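Local coordinates for Glyoxalase/bleomycin resistance protein/dioxygenase (Catenulispora acidiphila, PDB 4G6X) that belongs to the vicinal oxygen chelate superfamily of glyoxalases, bleomycin resistance proteins and dioxygenases, and may act as a dioxygenase, though its substrate is not established, at residues Lys39-Tyr44 against Ala60-Thr65; Leu51-Val56 against Ala71-Gln76; Phe123-Thr128 against Val133-Leu138. One frame throughout, in Å; residues are numbered along the deposited sequence.

Interaction 1: residues Lys39-Tyr44 against Ala60-Thr65; sequences KAESFY and ADRWLT
Glu41 and Arg62 meet nearly at a right angle, the carboxylate coming from the helix and the guanidinium from the strand, with their planes turned 60° apart. OE1 of Glu41 accepts from NH1 of Arg62 at 2.6 Å, a short salt bridge with an N-H...O angle of 153°. The two groups are not coplanar: the oxygen lies at the edge of the guanidinium, near its plane, whereas the nitrogen comes from above the carboxylate plane. Glu41 reaches across because its CG stands anti to the backbone N (chi1 -176°) and the rest of the chain is extended; Arg62 instead bends at chi2 and chi3 to bring its head round. This is helix-on-sheet packing within one βαβββ module of the VOC fold, helix 37-46 lying against strand 61-67. Leu64 packs against both partners, its CD2 4.2 Å from Glu41 CB and 4.1 Å above the guanidinium plane of Arg62, over its centre. A water joins the two ends a second time, donating to Glu41 OE1 at 2.8 Å and accepting from Arg62 NH2 at 3.0 Å. Asp55 of the adjoining strand forms a further salt bridge with NH1 of Arg62.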
ATOM      1  N   LYS A  39      -9.116   0.396  17.869  1.00 29.66           N
ATOM      2  CA  LYS A  39     -10.292   0.507  17.017  1.00 29.20           C
ATOM      3  C   LYS A  39     -10.083  -0.179  15.655  1.00 30.26           C
ATOM      4  O   LYS A  39     -10.964  -0.920  15.141  1.00 28.16           O
ATOM      5  CB  LYS A  39     -10.696   1.982  16.802  1.00 25.41           C
ATOM      6  CG  LYS A  39     -11.881   2.186  15.879  1.00 25.04           C
ATOM      7  CD  LYS A  39     -12.460   3.616  15.872  1.00 26.80           C
ATOM      8  CE  LYS A  39     -11.325   4.629  15.625  1.00 25.77           C
ATOM      9  NZ  LYS A  39     -11.853   6.018  15.477  1.00 26.42           N
ATOM     10  N   ALA A  40      -8.907   0.047  15.068  1.00 27.04           N
ATOM     11  CA  ALA A  40      -8.617  -0.514  13.758  1.00 30.52           C
ATOM     12  C   ALA A  40      -8.591  -2.050  13.811  1.00 27.20           C
ATOM     13  O   ALA A  40      -9.137  -2.694  12.891  1.00 26.37           O
ATOM     14  CB  ALA A  40      -7.279   0.009  13.257  1.00 30.47           C
ATOM     15  N   GLU A  41      -7.955  -2.593  14.840  1.00 29.32           N
ATOM     16  CA  GLU A  41      -7.934  -4.062  14.976  1.00 27.36           C
ATOM     17  C   GLU A  41      -9.362  -4.613  14.988  1.00 29.97           C
ATOM     18  O   GLU A  41      -9.687  -5.574  14.266  1.00 32.36           O
ATOM     19  CB  GLU A  41      -7.216  -4.505  16.233  1.00 29.79           C
ATOM     20  CG  GLU A  41      -7.152  -6.030  16.265  1.00 34.40           C
ATOM     21  CD  GLU A  41      -6.432  -6.605  17.458  1.00 45.46           C
ATOM     22  OE1 GLU A  41      -5.900  -5.851  18.280  1.00 43.14           O
ATOM     23  OE2 GLU A  41      -6.434  -7.849  17.576  1.00 48.58           O
ATOM     24  N   SER A  42     -10.188  -4.000  15.829  1.00 28.07           N
ATOM     25  CA  SER A  42     -11.602  -4.387  15.975  1.00 33.20           C
ATOM     26  C   SER A  42     -12.363  -4.295  14.658  1.00 32.03           C
ATOM     27  O   SER A  42     -13.178  -5.148  14.346  1.00 31.04           O
ATOM     28  CB  SER A  42     -12.296  -3.446  16.993  1.00 34.10           C
ATOM     29  OG  SER A  42     -13.716  -3.641  17.001  1.00 38.48           O
ATOM     30  N   PHE A  43     -12.202  -3.195  13.921  1.00 28.29           N
ATOM     31  CA  PHE A  43     -12.885  -3.010  12.652  1.00 27.60           C
ATOM     32  C   PHE A  43     -12.413  -3.918  11.506  1.00 27.45           C
ATOM     33  O   PHE A  43     -13.202  -4.549  10.806  1.00 30.70           O
ATOM     34  CB  PHE A  43     -12.774  -1.546  12.171  1.00 28.74           C
ATOM     35  CG  PHE A  43     -13.616  -1.280  10.966  1.00 26.83           C
ATOM     36  CD1 PHE A  43     -14.959  -0.917  11.124  1.00 28.24           C
ATOM     37  CD2 PHE A  43     -13.110  -1.393   9.659  1.00 26.59           C
ATOM     38  CE1 PHE A  43     -15.747  -0.701   9.999  1.00 30.58           C
ATOM     39  CE2 PHE A  43     -13.908  -1.162   8.560  1.00 26.87           C
ATOM     40  CZ  PHE A  43     -15.216  -0.787   8.731  1.00 29.26           C
ATOM     41  N   TYR A  44     -11.091  -3.981  11.330  1.00 26.81           N
ATOM     42  CA  TYR A  44     -10.525  -4.679  10.206  1.00 25.99           C
ATOM     43  C   TYR A  44     -10.706  -6.170  10.367  1.00 29.37           C
ATOM     44  O   TYR A  44     -10.916  -6.826   9.372  1.00 30.89           O
ATOM     45  CB  TYR A  44      -9.043  -4.351   9.980  1.00 26.67           C
ATOM     46  CG  TYR A  44      -8.899  -3.022   9.183  1.00 26.83           C
ATOM     47  CD1 TYR A  44      -9.154  -1.774   9.740  1.00 28.88           C
ATOM     48  CD2 TYR A  44      -8.630  -3.055   7.833  1.00 26.94           C
ATOM     49  CE1 TYR A  44      -9.108  -0.607   8.954  1.00 27.32           C
ATOM     50  CE2 TYR A  44      -8.574  -1.937   7.053  1.00 27.04           C
ATOM     51  CZ  TYR A  44      -8.788  -0.667   7.620  1.00 25.84           C
ATOM     52  OH  TYR A  44      -8.735   0.471   6.842  1.00 29.66           O
ATOM     53  N   ALA A  60       5.431   2.655  22.323  1.00 55.90           N
ATOM     54  CA  ALA A  60       4.065   2.822  22.852  1.00 53.50           C
ATOM     55  C   ALA A  60       3.016   2.375  21.862  1.00 48.89           C
ATOM     56  O   ALA A  60       1.820   2.330  22.199  1.00 50.76           O
ATOM     57  CB  ALA A  60       3.798   4.285  23.222  1.00 57.30           C
ATOM     58  N   ASP A  61       3.441   2.072  20.636  1.00 44.20           N
ATOM     59  CA  ASP A  61       2.490   1.556  19.639  1.00 43.79           C
ATOM     60  C   ASP A  61       2.870   0.107  19.311  1.00 40.04           C
ATOM     61  O   ASP A  61       3.737  -0.512  19.960  1.00 44.94           O
ATOM     62  CB  ASP A  61       2.467   2.409  18.365  1.00 38.85           C
ATOM     63  CG  ASP A  61       2.227   3.911  18.667  1.00 44.49           C
ATOM     64  OD1 ASP A  61       1.150   4.251  19.178  1.00 44.40           O
ATOM     65  OD2 ASP A  61       3.111   4.700  18.361  1.00 41.73           O
ATOM     66  N   ARG A  62       2.126  -0.422  18.358  1.00 42.43           N
ATOM     67  CA  ARG A  62       2.316  -1.757  17.909  1.00 35.05           C
ATOM     68  C   ARG A  62       2.654  -1.813  16.470  1.00 32.39           C
ATOM     69  O   ARG A  62       2.113  -1.063  15.651  1.00 31.59           O
ATOM     70  CB  ARG A  62       0.984  -2.520  18.044  1.00 35.60           C
ATOM     71  CG  ARG A  62       0.484  -2.570  19.442  1.00 39.29           C
ATOM     72  CD  ARG A  62      -1.007  -2.411  19.463  1.00 40.03           C
ATOM     73  NE  ARG A  62      -1.648  -3.659  19.130  1.00 35.07           N
ATOM     74  CZ  ARG A  62      -2.967  -3.820  19.110  1.00 37.19           C
ATOM     75  NH1 ARG A  62      -3.483  -5.019  18.861  1.00 38.73           N
ATOM     76  NH2 ARG A  62      -3.782  -2.784  19.301  1.00 36.61           N
ATOM     77  N   TRP A  63       3.456  -2.843  16.119  1.00 28.77           N
ATOM     78  CA  TRP A  63       3.502  -3.313  14.763  1.00 28.97           C
ATOM     79  C   TRP A  63       2.385  -4.294  14.645  1.00 31.09           C
ATOM     80  O   TRP A  63       2.441  -5.345  15.226  1.00 33.37           O
ATOM     81  CB  TRP A  63       4.841  -4.044  14.499  1.00 29.93           C
ATOM     82  CG  TRP A  63       4.942  -4.646  13.122  1.00 30.20           C
ATOM     83  CD1 TRP A  63       4.643  -5.952  12.723  1.00 31.76           C
ATOM     84  CD2 TRP A  63       5.390  -3.981  11.915  1.00 31.10           C
ATOM     85  NE1 TRP A  63       4.869  -6.104  11.386  1.00 32.00           N
ATOM     86  CE2 TRP A  63       5.324  -4.968  10.848  1.00 31.55           C
ATOM     87  CE3 TRP A  63       5.894  -2.715  11.638  1.00 35.09           C
ATOM     88  CZ2 TRP A  63       5.692  -4.659   9.543  1.00 33.83           C
ATOM     89  CZ3 TRP A  63       6.259  -2.412  10.316  1.00 38.80           C
ATOM     90  CH2 TRP A  63       6.178  -3.363   9.306  1.00 35.35           C
ATOM     91  N   LEU A  64       1.354  -3.911  13.907  1.00 27.64           N
ATOM     92  CA  LEU A  64       0.124  -4.692  13.781  1.00 28.10           C
ATOM     93  C   LEU A  64      -0.199  -4.903  12.321  1.00 27.60           C
ATOM     94  O   LEU A  64      -0.527  -3.924  11.582  1.00 29.01           O
ATOM     95  CB  LEU A  64      -0.964  -3.854  14.447  1.00 24.74           C
ATOM     96  CG  LEU A  64      -2.358  -4.463  14.378  1.00 29.41           C
ATOM     97  CD1 LEU A  64      -2.403  -5.833  15.061  1.00 31.74           C
ATOM     98  CD2 LEU A  64      -3.384  -3.456  14.960  1.00 31.72           C
ATOM     99  N   THR A  65      -0.156  -6.162  11.868  1.00 27.24           N
ATOM    100  CA  THR A  65      -0.517  -6.440  10.516  1.00 25.64           C
ATOM    101  C   THR A  65      -1.663  -7.437  10.510  1.00 26.79           C
ATOM    102  O   THR A  65      -1.786  -8.249  11.416  1.00 30.08           O
ATOM    103  CB  THR A  65       0.638  -7.008   9.695  1.00 27.82           C
ATOM    104  OG1 THR A  65       1.066  -8.223  10.324  1.00 28.47           O
ATOM    105  CG2 THR A  65       1.774  -6.041   9.676  1.00 29.17           C
TER
HETATM  106  O   HOH W   1      -6.298  -3.961  20.338  1.00 46.55           O

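Interaction 2: residues Leu51-Val56 against Ala71-Gln76; sequences LVKADV and APDGTQ
Residues 51-56 of strand 51-58 face residues 71-76, which make a type I turn from Ala71 to Gly74 before entering strand 76-81, and the backbones come closest at Lys53 and Gln76, whose CA atoms are 7.6 Å apart. Lys53 carries the contact. With CG anti to the backbone N (chi1 178°) and a bend at chi2, its chain runs past Gln76 and delivers the ammonium to the turn. There NZ donates to Pro72 O at 3.0 Å, from above the carbonyl plane, and makes a weaker, longer salt bridge of 3.3 Å with Asp73 OD1. Lys53 also sits in a classic beta bulge, for it and Ala54 both face Thr65 on strand 61-67, the strand that lies between 51-58 and 76-81 in the four-stranded sheet of this βαβββ module. Gln76 crosses the lysine chain at about a right angle, its CD 3.7 Å from Lys53 CG, while NE2 comes within 4.0 Å of Lys53 CE. The polar end of Gln76 is anchored elsewhere, OE1 being hydrogen-bonded to Thr65 OG1. Next to it, Thr75 hydrogen-bonds through OG1 to Thr75 of the second subunit, which places this exposed turn beside the dimer contact.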
ATOM      1  N   LEU A  51      -7.569 -11.323   9.337  1.00 29.92           N
ATOM      2  CA  LEU A  51      -7.023 -12.035  10.493  1.00 33.00           C
ATOM      3  C   LEU A  51      -5.758 -11.340  10.966  1.00 30.65           C
ATOM      4  O   LEU A  51      -4.920 -10.918  10.139  1.00 31.88           O
ATOM      5  CB  LEU A  51      -6.613 -13.461  10.100  1.00 37.17           C
ATOM      6  CG  LEU A  51      -7.690 -14.281   9.383  1.00 43.85           C
ATOM      7  CD1 LEU A  51      -7.121 -15.668   9.117  1.00 48.23           C
ATOM      8  CD2 LEU A  51      -8.951 -14.353  10.228  1.00 44.91           C
ATOM      9  N   VAL A  52      -5.559 -11.291  12.276  1.00 32.09           N
ATOM     10  CA  VAL A  52      -4.270 -10.737  12.782  1.00 32.55           C
ATOM     11  C   VAL A  52      -3.105 -11.670  12.415  1.00 30.56           C
ATOM     12  O   VAL A  52      -3.220 -12.901  12.557  1.00 31.35           O
ATOM     13  CB  VAL A  52      -4.316 -10.508  14.306  1.00 34.83           C
ATOM     14  CG1 VAL A  52      -2.921 -10.153  14.839  1.00 34.16           C
ATOM     15  CG2 VAL A  52      -5.320  -9.407  14.614  1.00 40.63           C
ATOM     16  N   LYS A  53      -2.045 -11.120  11.826  1.00 30.45           N
ATOM     17  CA  LYS A  53      -0.863 -11.854  11.453  1.00 31.75           C
ATOM     18  C   LYS A  53       0.253 -11.601  12.454  1.00 33.46           C
ATOM     19  O   LYS A  53       0.792 -12.506  13.039  1.00 34.59           O
ATOM     20  CB  LYS A  53      -0.432 -11.477  10.050  1.00 31.72           C
ATOM     21  CG  LYS A  53       0.807 -12.137   9.583  1.00 32.44           C
ATOM     22  CD  LYS A  53       0.532 -13.645   9.438  1.00 37.98           C
ATOM     23  CE  LYS A  53       1.587 -14.253   8.543  1.00 42.98           C
ATOM     24  NZ  LYS A  53       1.289 -15.690   8.311  1.00 43.75           N
ATOM     25  N   ALA A  54       0.576 -10.352  12.687  1.00 30.99           N
ATOM     26  CA  ALA A  54       1.565  -9.994  13.662  1.00 27.72           C
ATOM     27  C   ALA A  54       1.017  -8.840  14.550  1.00 27.44           C
ATOM     28  O   ALA A  54       0.391  -7.868  14.058  1.00 30.67           O
ATOM     29  CB  ALA A  54       2.862  -9.598  12.997  1.00 31.22           C
ATOM     30  N   ASP A  55       1.302  -8.973  15.839  1.00 29.01           N
ATOM     31  CA  ASP A  55       1.024  -7.917  16.819  1.00 28.35           C
ATOM     32  C   ASP A  55       2.147  -7.865  17.814  1.00 31.03           C
ATOM     33  O   ASP A  55       2.240  -8.705  18.694  1.00 30.74           O
ATOM     34  CB  ASP A  55      -0.266  -8.246  17.521  1.00 28.49           C
ATOM     35  CG  ASP A  55      -0.773  -7.111  18.462  1.00 32.10           C
ATOM     36  OD1 ASP A  55      -0.130  -6.046  18.610  1.00 32.52           O
ATOM     37  OD2 ASP A  55      -1.823  -7.358  19.078  1.00 33.82           O
ATOM     38  N   VAL A  56       3.049  -6.879  17.667  1.00 30.94           N
ATOM     39  CA  VAL A  56       4.276  -6.845  18.433  1.00 38.11           C
ATOM     40  C   VAL A  56       4.444  -5.438  18.981  1.00 34.32           C
ATOM     41  O   VAL A  56       4.249  -4.487  18.247  1.00 35.43           O
ATOM     42  CB  VAL A  56       5.474  -7.105  17.477  1.00 38.93           C
ATOM     43  CG1 VAL A  56       6.747  -7.294  18.289  1.00 51.11           C
ATOM     44  CG2 VAL A  56       5.197  -8.284  16.557  1.00 45.47           C
ATOM     45  N   ALA A  71      -5.545 -15.794   1.935  1.00 43.32           N
ATOM     46  CA  ALA A  71      -4.096 -15.758   1.714  1.00 40.86           C
ATOM     47  C   ALA A  71      -3.292 -15.398   2.964  1.00 40.87           C
ATOM     48  O   ALA A  71      -2.692 -14.313   3.014  1.00 36.85           O
ATOM     49  CB  ALA A  71      -3.775 -14.789   0.582  1.00 44.54           C
ATOM     50  N   PRO A  72      -3.283 -16.279   3.969  1.00 41.19           N
ATOM     51  CA  PRO A  72      -2.636 -15.992   5.249  1.00 42.08           C
ATOM     52  C   PRO A  72      -1.137 -15.813   5.173  1.00 43.24           C
ATOM     53  O   PRO A  72      -0.567 -15.140   6.020  1.00 40.98           O
ATOM     54  CB  PRO A  72      -3.010 -17.210   6.106  1.00 50.76           C
ATOM     55  CG  PRO A  72      -3.205 -18.307   5.091  1.00 48.65           C
ATOM     56  CD  PRO A  72      -3.948 -17.595   3.995  1.00 49.24           C
ATOM     57  N   ASP A  73      -0.486 -16.364   4.152  1.00 38.51           N
ATOM     58  CA  ASP A  73       0.934 -16.184   3.999  1.00 43.12           C
ATOM     59  C   ASP A  73       1.225 -15.228   2.868  1.00 45.35           C
ATOM     60  O   ASP A  73       2.358 -15.149   2.422  1.00 43.95           O
ATOM     61  CB  ASP A  73       1.621 -17.552   3.759  1.00 47.96           C
ATOM     62  CG  ASP A  73       1.452 -18.510   4.943  1.00 58.21           C
ATOM     63  OD1 ASP A  73       1.026 -18.082   6.051  1.00 64.48           O
ATOM     64  OD2 ASP A  73       1.751 -19.702   4.767  1.00 73.40           O
ATOM     65  N   GLY A  74       0.227 -14.456   2.417  1.00 42.40           N
ATOM     66  CA  GLY A  74       0.439 -13.502   1.345  1.00 41.20           C
ATOM     67  C   GLY A  74       0.701 -12.102   1.895  1.00 36.37           C
ATOM     68  O   GLY A  74       1.254 -11.950   2.970  1.00 34.92           O
ATOM     69  N   THR A  75       0.295 -11.097   1.129  1.00 35.89           N
ATOM     70  CA  THR A  75       0.583  -9.715   1.444  1.00 33.32           C
ATOM     71  C   THR A  75      -0.081  -9.373   2.746  1.00 32.47           C
ATOM     72  O   THR A  75      -1.187  -9.843   3.006  1.00 30.05           O
ATOM     73  CB  THR A  75       0.098  -8.836   0.291  1.00 35.66           C
ATOM     74  OG1 THR A  75       0.738  -9.303  -0.933  1.00 41.47           O
ATOM     75  CG2 THR A  75       0.387  -7.377   0.535  1.00 33.24           C
ATOM     76  N   GLN A  76       0.613  -8.590   3.565  1.00 29.75           N
ATOM     77  CA  GLN A  76       0.124  -8.144   4.860  1.00 29.26           C
ATOM     78  C   GLN A  76      -0.257  -6.659   4.788  1.00 28.22           C
ATOM     79  O   GLN A  76       0.302  -5.931   3.983  1.00 29.37           O
ATOM     80  CB  GLN A  76       1.213  -8.293   5.912  1.00 31.39           C
ATOM     81  CG  GLN A  76       1.472  -9.733   6.271  1.00 35.65           C
ATOM     82  CD  GLN A  76       2.642  -9.896   7.236  1.00 43.86           C
ATOM     83  OE1 GLN A  76       2.835  -9.098   8.168  1.00 41.20           O
ATOM     84  NE2 GLN A  76       3.376 -10.988   7.066  1.00 48.07           N
TER

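Interaction 3: residues Phe123-Thr128 against Val133-Leu138; sequences FTQEPT and VVTAIL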
ATOM      1  N   PHE A 123     -21.307   2.939   4.214  1.00 38.91           N
ATOM      2  CA  PHE A 123     -20.813   3.157   2.849  1.00 36.73           C
ATOM      3  C   PHE A 123     -21.099   4.581   2.387  1.00 40.12           C
ATOM      4  O   PHE A 123     -22.249   5.099   2.551  1.00 37.30           O
ATOM      5  CB  PHE A 123     -21.460   2.167   1.889  1.00 38.36           C
ATOM      6  CG  PHE A 123     -20.895   0.773   1.992  1.00 37.33           C
ATOM      7  CD1 PHE A 123     -19.959   0.335   1.084  1.00 36.27           C
ATOM      8  CD2 PHE A 123     -21.256  -0.056   3.054  1.00 35.75           C
ATOM      9  CE1 PHE A 123     -19.413  -0.933   1.195  1.00 35.39           C
ATOM     10  CE2 PHE A 123     -20.707  -1.315   3.181  1.00 35.49           C
ATOM     11  CZ  PHE A 123     -19.799  -1.758   2.265  1.00 32.91           C
ATOM     12  N   THR A 124     -20.085   5.210   1.794  1.00 35.77           N
ATOM     13  CA  THR A 124     -20.214   6.512   1.127  1.00 37.93           C
ATOM     14  C   THR A 124     -20.545   6.388  -0.362  1.00 38.56           C
ATOM     15  O   THR A 124     -21.067   7.314  -0.970  1.00 39.48           O
ATOM     16  CB  THR A 124     -18.957   7.357   1.315  1.00 35.26           C
ATOM     17  OG1 THR A 124     -17.836   6.666   0.728  1.00 37.06           O
ATOM     18  CG2 THR A 124     -18.674   7.583   2.806  1.00 37.35           C
ATOM     19  N   GLN A 125     -20.231   5.231  -0.938  1.00 39.22           N
ATOM     20  CA  GLN A 125     -20.629   4.887  -2.298  1.00 40.08           C
ATOM     21  C   GLN A 125     -21.062   3.445  -2.347  1.00 40.77           C
ATOM     22  O   GLN A 125     -20.279   2.553  -2.044  1.00 38.29           O
ATOM     23  CB  GLN A 125     -19.476   5.107  -3.282  1.00 42.49           C
ATOM     24  CG  GLN A 125     -19.865   4.963  -4.756  1.00 45.25           C
ATOM     25  CD  GLN A 125     -18.708   4.449  -5.587  1.00 42.60           C
ATOM     26  OE1 GLN A 125     -17.735   5.168  -5.822  1.00 50.18           O
ATOM     27  NE2 GLN A 125     -18.770   3.176  -5.971  1.00 47.39           N
ATOM     28  N   GLU A 126     -22.319   3.245  -2.760  1.00 46.35           N
ATOM     29  CA  GLU A 126     -22.885   1.917  -3.010  1.00 48.79           C
ATOM     30  C   GLU A 126     -22.229   1.288  -4.235  1.00 47.40           C
ATOM     31  O   GLU A 126     -21.615   2.017  -5.034  1.00 43.82           O
ATOM     32  CB  GLU A 126     -24.409   2.015  -3.228  1.00 55.98           C
ATOM     33  CG  GLU A 126     -25.173   2.451  -1.986  1.00 64.92           C
ATOM     34  CD  GLU A 126     -26.691   2.510  -2.216  1.00 72.11           C
ATOM     35  OE1 GLU A 126     -27.147   2.267  -3.356  1.00 69.19           O
ATOM     36  OE2 GLU A 126     -27.426   2.801  -1.250  1.00 80.94           O
ATOM     37  N   PRO A 127     -22.357  -0.056  -4.400  1.00 46.00           N
ATOM     38  CA  PRO A 127     -21.765  -0.726  -5.569  1.00 47.28           C
ATOM     39  C   PRO A 127     -22.180  -0.069  -6.862  1.00 48.45           C
ATOM     40  O   PRO A 127     -23.369   0.031  -7.146  1.00 51.04           O
ATOM     41  CB  PRO A 127     -22.330  -2.142  -5.492  1.00 46.20           C
ATOM     42  CG  PRO A 127     -22.513  -2.365  -4.041  1.00 45.39           C
ATOM     43  CD  PRO A 127     -23.024  -1.037  -3.524  1.00 48.42           C
ATOM     44  N   THR A 128     -21.206   0.353  -7.645  1.00 48.90           N
ATOM     45  CA  THR A 128     -21.481   1.118  -8.845  1.00 53.10           C
ATOM     46  C   THR A 128     -20.637   0.598  -9.979  1.00 53.35           C
ATOM     47  O   THR A 128     -19.408   0.414  -9.842  1.00 47.16           O
ATOM     48  CB  THR A 128     -21.166   2.601  -8.619  1.00 52.96           C
ATOM     49  OG1 THR A 128     -21.982   3.083  -7.563  1.00 53.79           O
ATOM     50  CG2 THR A 128     -21.450   3.434  -9.865  1.00 59.05           C
ATOM     51  N   VAL A 133     -14.631  -2.427 -13.818  1.00 59.16           N
ATOM     52  CA  VAL A 133     -14.816  -2.842 -12.416  1.00 58.53           C
ATOM     53  C   VAL A 133     -16.085  -2.258 -11.872  1.00 50.29           C
ATOM     54  O   VAL A 133     -16.552  -1.222 -12.345  1.00 56.19           O
ATOM     55  CB  VAL A 133     -13.679  -2.384 -11.484  1.00 58.31           C
ATOM     56  CG1 VAL A 133     -12.481  -3.315 -11.616  1.00 62.23           C
ATOM     57  CG2 VAL A 133     -13.315  -0.927 -11.763  1.00 57.73           C
ATOM     58  N   VAL A 134     -16.635  -2.966 -10.894  1.00 45.81           N
ATOM     59  CA  VAL A 134     -17.719  -2.477 -10.041  1.00 45.16           C
ATOM     60  C   VAL A 134     -17.068  -2.136  -8.713  1.00 44.72           C
ATOM     61  O   VAL A 134     -16.277  -2.927  -8.215  1.00 41.39           O
ATOM     62  CB  VAL A 134     -18.792  -3.547  -9.817  1.00 48.15           C
ATOM     63  CG1 VAL A 134     -19.941  -2.993  -8.989  1.00 48.25           C
ATOM     64  CG2 VAL A 134     -19.284  -4.060 -11.171  1.00 54.49           C
ATOM     65  N   THR A 135     -17.364  -0.953  -8.182  1.00 41.33           N
ATOM     66  CA  THR A 135     -16.692  -0.484  -6.951  1.00 41.36           C
ATOM     67  C   THR A 135     -17.720  -0.048  -5.908  1.00 40.77           C
ATOM     68  O   THR A 135     -18.873   0.267  -6.223  1.00 40.56           O
ATOM     69  CB  THR A 135     -15.748   0.718  -7.195  1.00 39.84           C
ATOM     70  OG1 THR A 135     -16.498   1.888  -7.563  1.00 45.41           O
ATOM     71  CG2 THR A 135     -14.739   0.417  -8.223  1.00 42.92           C
ATOM     72  N   ALA A 136     -17.279  -0.047  -4.648  1.00 36.79           N
ATOM     73  CA  ALA A 136     -18.016   0.539  -3.521  1.00 35.83           C
ATOM     74  C   ALA A 136     -17.001   1.190  -2.587  1.00 34.35           C
ATOM     75  O   ALA A 136     -15.839   0.787  -2.561  1.00 33.49           O
ATOM     76  CB  ALA A 136     -18.830  -0.499  -2.754  1.00 43.07           C
ATOM     77  N   ILE A 137     -17.446   2.165  -1.807  1.00 33.56           N
ATOM     78  CA  ILE A 137     -16.530   2.865  -0.899  1.00 31.52           C
ATOM     79  C   ILE A 137     -17.135   2.904   0.501  1.00 31.47           C
ATOM     80  O   ILE A 137     -18.303   3.282   0.674  1.00 32.74           O
ATOM     81  CB  ILE A 137     -16.215   4.264  -1.400  1.00 34.07           C
ATOM     82  CG1 ILE A 137     -15.516   4.165  -2.752  1.00 39.96           C
ATOM     83  CG2 ILE A 137     -15.336   5.021  -0.383  1.00 33.28           C
ATOM     84  CD1 ILE A 137     -15.241   5.492  -3.384  1.00 46.03           C
ATOM     85  N   LEU A 138     -16.330   2.458   1.467  1.00 30.15           N
ATOM     86  CA  LEU A 138     -16.742   2.411   2.864  1.00 31.81           C
ATOM     87  C   LEU A 138     -15.844   3.250   3.784  1.00 30.85           C
ATOM     88  O   LEU A 138     -14.708   3.570   3.429  1.00 29.05           O
ATOM     89  CB  LEU A 138     -16.849   0.956   3.390  1.00 32.30           C
ATOM     90  CG  LEU A 138     -15.535   0.153   3.451  1.00 32.51           C
ATOM     91  CD1 LEU A 138     -14.865   0.265   4.810  1.00 33.12           C
ATOM     92  CD2 LEU A 138     -15.802  -1.331   3.209  1.00 33.62           C
TER
HETATM   93  O   HOH W   2     -14.904   4.088  -6.885  1.00 54.60           O
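Gln125 joins Thr135 by side chain and Ile137 by backbone, and these bonds lie within an irregular antiparallel hairpin, strands 123-129 and 134-139. Ile137 O accepts twice, from Thr124 N and from Gln125 N, both arriving from the same face of its carbonyl plane. The bond from Gln125 is nearly straight (N-H...O 172°), that from Thr124 more bent. The two residues facing one partner form a classic beta bulge. In return Ile137 N donates to Gln125 O at 2.9 Å, on a lone pair in the carbonyl plane. Farther along, Thr128 N gives to Thr135 O at 2.7 Å and Thr135 N to Thr128 O at 3.0 Å. Between these pairs the register slips again, in the stretch that includes Pro127, which has no N-H to offer. The Gln125 amide spans this slip: NE2 donates to Thr135 OG1 at 3.1 Å, almost straight at 177°, and to Glu126 O at 3.2 Å, both acceptors lying in the amide plane. Thr128 OG1 reaches Glu126 O from the opposite face of that carbonyl. A water donates to Gln125 OE1 and also bonds Thr135 OG1. On the other face of the sheet, where helix 109-118 packs, Leu138 CB lies over the Phe123 ring, 4.0 Å from its centroid, in a CH-pi contact, and Tyr113 meets that ring edge-to-face. With both amide hydrogens engaged, Gln125 is held in rotation as well as in place, and side-chain bonds to Glu126 O and Thr135 OG1 supplement the backbone pairing where the register slips.

How the interactions relate
Interactions 1 and 2 belong to one four-stranded sheet and its helix 37-46, while interaction 3 is a hairpin in the other sheet, whose strand order is the same; two such βαβββ modules make up the VOC fold. The first two have centres about 12 Å apart and alternate along the chain, their neighbouring strands 51-58 and 61-67 probably hydrogen-bonded through Trp63 N to Val56 O and Thr65 N to Ala54 O. Interaction 3 follows both in sequence, on the opposite side of the chain's centre, with its centre about 25 and 26 Å from theirs. Phe43 nevertheless packs on Leu138, so the separate sheets meet within this chain, consistent with the paired-module architecture of the VOC family.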